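Local structure of XRE family transcriptional regulator (Enterobacter cloacae subsp. cloacae, 6B8W) at the interface of chains A and B. The protein probably regulates transcription by binding DNA, and is represented here by its manganese-binding cupin domain without the helix-turn-helix part. Sequence-based numbering; all coordinates share one arbitrary frame. Chains: chain A/B, XRE family transcriptional regulator.

The interface of chains A and B. Residues chain A 17, 19, 42, 44, 90, 92; chain B 17, 19, 90.
B:Phe17 has its ring carbon CG swung away from the backbone N (chi1 152°), which sends the ring across to A:His42. In A:Leu90 and B:Leu90, CG instead lies opposite the carbonyl carbon (chi1 near -70°), and each CD2 methyl points at the partner chain. The ring of B:Phe17 meets A:His42 edge to face, with the planes turned by 79°. Its CE2 sits over one face of the imidazole, toward the rim, 3.7 Å from CE1 of A:His42. A:His92 borders one face of the same phenyl ring, with A:His92 CE1 4.2 Å from B:Phe17 CD2. The two leucines meet at the middle of the patch, CD2 of A:Leu90 to CD2 of B:Leu90 at 4.0 Å. B:Leu90 CD2 also touches CE1 of A:His19 at 3.7 Å and CZ of A:Phe17 at the same distance. On its own chain, A:Leu90 lies with CG over the centre of the A:His19 ring and so backs that imidazole. CE1 of B:His19 reaches CG2 of A:Val44 at 3.8 Å and also packs on A:Leu90 CD2. CD2 of A:Leu90 also lies 3.9 Å from CZ of B:Phe17, the two side chains crossing at about a right angle. Strands 17-24 and 85-92 of both chains and 40-47 of chain A supply this mixed aromatic and aliphatic patch. It forms part of a two-fold symmetric interface between cupin domains, which may serve dimerisation of the regulator.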
ATOM      1  N   PHE A  17      10.840  -6.148   4.707  1.00 29.69           N
ATOM      2  CA  PHE A  17       9.640  -5.337   4.549  1.00 30.01           C
ATOM      3  C   PHE A  17       8.368  -6.042   5.018  1.00 29.41           C
ATOM      4  O   PHE A  17       8.159  -7.213   4.727  1.00 28.84           O
ATOM      5  CB  PHE A  17       9.565  -4.980   3.046  1.00 31.48           C
ATOM      6  CG  PHE A  17       8.249  -4.408   2.585  1.00 31.91           C
ATOM      7  CD1 PHE A  17       7.857  -3.137   2.962  1.00 33.42           C
ATOM      8  CD2 PHE A  17       7.439  -5.118   1.684  1.00 32.87           C
ATOM      9  CE1 PHE A  17       6.652  -2.595   2.509  1.00 33.82           C
ATOM     10  CE2 PHE A  17       6.244  -4.575   1.221  1.00 32.82           C
ATOM     11  CZ  PHE A  17       5.851  -3.312   1.630  1.00 33.13           C
ATOM     12  N   HIS A  19       4.036  -5.295   5.495  1.00 27.49           N
ATOM     13  CA  HIS A  19       2.953  -4.518   4.911  1.00 27.15           C
ATOM     14  C   HIS A  19       1.685  -4.994   5.641  1.00 28.02           C
ATOM     15  O   HIS A  19       1.236  -6.132   5.452  1.00 30.05           O
ATOM     16  CB  HIS A  19       2.878  -4.851   3.430  1.00 27.69           C
ATOM     17  CG  HIS A  19       2.000  -3.947   2.640  1.00 29.07           C
ATOM     18  ND1 HIS A  19       2.167  -3.758   1.288  1.00 30.76           N
ATOM     19  CD2 HIS A  19       0.993  -3.124   3.012  1.00 31.31           C
ATOM     20  CE1 HIS A  19       1.270  -2.886   0.855  1.00 32.02           C
ATOM     21  NE2 HIS A  19       0.539  -2.496   1.878  1.00 30.88           N
ATOM     22  N   HIS A  42       5.580   3.884   6.622  1.00 25.03           N
ATOM     23  CA  HIS A  42       4.696   4.654   5.744  1.00 24.95           C
ATOM     24  C   HIS A  42       3.277   4.289   6.179  1.00 24.98           C
ATOM     25  O   HIS A  42       2.972   3.127   6.396  1.00 26.83           O
ATOM     26  CB  HIS A  42       4.807   4.269   4.253  1.00 25.54           C
ATOM     27  CG  HIS A  42       6.080   4.667   3.578  1.00 26.70           C
ATOM     28  ND1 HIS A  42       7.253   3.959   3.721  1.00 27.08           N
ATOM     29  CD2 HIS A  42       6.345   5.661   2.691  1.00 27.24           C
ATOM     30  CE1 HIS A  42       8.194   4.514   2.976  1.00 27.87           C
ATOM     31  NE2 HIS A  42       7.670   5.548   2.339  1.00 27.50           N
ATOM     32  N   VAL A  44      -0.637   4.916   4.797  0.60 23.85           N
ATOM     33  CA  VAL A  44      -1.481   5.361   3.691  0.60 23.86           C
ATOM     34  C   VAL A  44      -2.911   5.023   4.074  0.60 23.66           C
ATOM     35  O   VAL A  44      -3.205   3.882   4.443  0.60 23.80           O
ATOM     36  CB  VAL A  44      -1.144   4.648   2.365  0.60 25.02           C
ATOM     37  CG1 VAL A  44      -2.111   5.075   1.261  0.60 25.59           C
ATOM     38  CG2 VAL A  44       0.292   4.927   1.956  0.60 25.61           C
ATOM     39  N   LEU A  90       3.291   0.336   6.240  1.00 24.81           N
ATOM     40  CA  LEU A  90       4.419  -0.322   5.608  1.00 26.08           C
ATOM     41  C   LEU A  90       5.635  -0.079   6.467  1.00 25.67           C
ATOM     42  O   LEU A  90       5.866   1.041   6.904  1.00 26.00           O
ATOM     43  CB  LEU A  90       4.677   0.247   4.219  1.00 27.69           C
ATOM     44  CG  LEU A  90       3.653  -0.045   3.115  1.00 29.67           C
ATOM     45  CD1 LEU A  90       2.306   0.579   3.387  1.00 30.06           C
ATOM     46  CD2 LEU A  90       4.227   0.518   1.829  1.00 31.80           C
ATOM     47  N   HIS A  92       9.842  -0.693   6.632  1.00 25.41           N
ATOM     48  CA  HIS A  92      11.120  -1.092   6.041  1.00 25.31           C
ATOM     49  C   HIS A  92      12.143  -1.147   7.194  1.00 25.17           C
ATOM     50  O   HIS A  92      12.402  -0.132   7.858  1.00 25.86           O
ATOM     51  CB  HIS A  92      11.563  -0.118   4.944  1.00 24.84           C
ATOM     52  CG  HIS A  92      10.813  -0.276   3.659  1.00 25.00           C
ATOM     53  ND1 HIS A  92       9.576   0.290   3.445  1.00 24.01           N
ATOM     54  CD2 HIS A  92      11.130  -0.938   2.518  1.00 26.61           C
ATOM     55  CE1 HIS A  92       9.156  -0.034   2.231  1.00 26.54           C
ATOM     56  NE2 HIS A  92      10.083  -0.772   1.648  1.00 25.77           N
TER
ATOM     57  N   PHE B  17      12.281   2.706  -3.754  1.00 36.95           N
ATOM     58  CA  PHE B  17      10.891   2.291  -3.756  1.00 37.45           C
ATOM     59  C   PHE B  17       9.928   3.360  -4.270  1.00 35.77           C
ATOM     60  O   PHE B  17      10.045   4.521  -3.893  1.00 36.32           O
ATOM     61  CB  PHE B  17      10.622   1.862  -2.281  1.00 40.77           C
ATOM     62  CG  PHE B  17       9.215   1.993  -1.812  1.00 39.06           C
ATOM     63  CD1 PHE B  17       8.233   1.139  -2.263  1.00 39.67           C
ATOM     64  CD2 PHE B  17       8.902   2.906  -0.796  1.00 41.52           C
ATOM     65  CE1 PHE B  17       6.935   1.241  -1.784  1.00 40.77           C
ATOM     66  CE2 PHE B  17       7.610   3.015  -0.314  1.00 39.01           C
ATOM     67  CZ  PHE B  17       6.625   2.185  -0.808  1.00 38.59           C
ATOM     68  N   HIS B  19       5.588   4.031  -5.041  1.00 30.74           N
ATOM     69  CA  HIS B  19       4.290   3.596  -4.518  1.00 30.11           C
ATOM     70  C   HIS B  19       3.235   4.385  -5.258  1.00 29.21           C
ATOM     71  O   HIS B  19       3.203   5.609  -5.141  1.00 31.18           O
ATOM     72  CB  HIS B  19       4.226   3.919  -3.025  1.00 29.32           C
ATOM     73  CG  HIS B  19       3.129   3.216  -2.285  1.00 29.46           C
ATOM     74  ND1 HIS B  19       2.979   3.325  -0.919  1.00 29.21           N
ATOM     75  CD2 HIS B  19       2.201   2.320  -2.691  1.00 30.31           C
ATOM     76  CE1 HIS B  19       1.973   2.569  -0.523  1.00 30.48           C
ATOM     77  NE2 HIS B  19       1.476   1.956  -1.581  1.00 31.89           N
ATOM     78  N   LEU B  90       3.203  -1.267  -5.701  1.00 32.87           N
ATOM     79  CA  LEU B  90       4.483  -0.957  -5.066  1.00 33.98           C
ATOM     80  C   LEU B  90       5.574  -1.482  -5.967  1.00 34.49           C
ATOM     81  O   LEU B  90       5.418  -2.545  -6.532  1.00 34.78           O
ATOM     82  CB  LEU B  90       4.607  -1.630  -3.699  1.00 34.51           C
ATOM     83  CG  LEU B  90       3.742  -1.153  -2.548  1.00 34.47           C
ATOM     84  CD1 LEU B  90       2.259  -1.260  -2.862  1.00 35.61           C
ATOM     85  CD2 LEU B  90       4.072  -1.960  -1.307  1.00 35.66           C
TER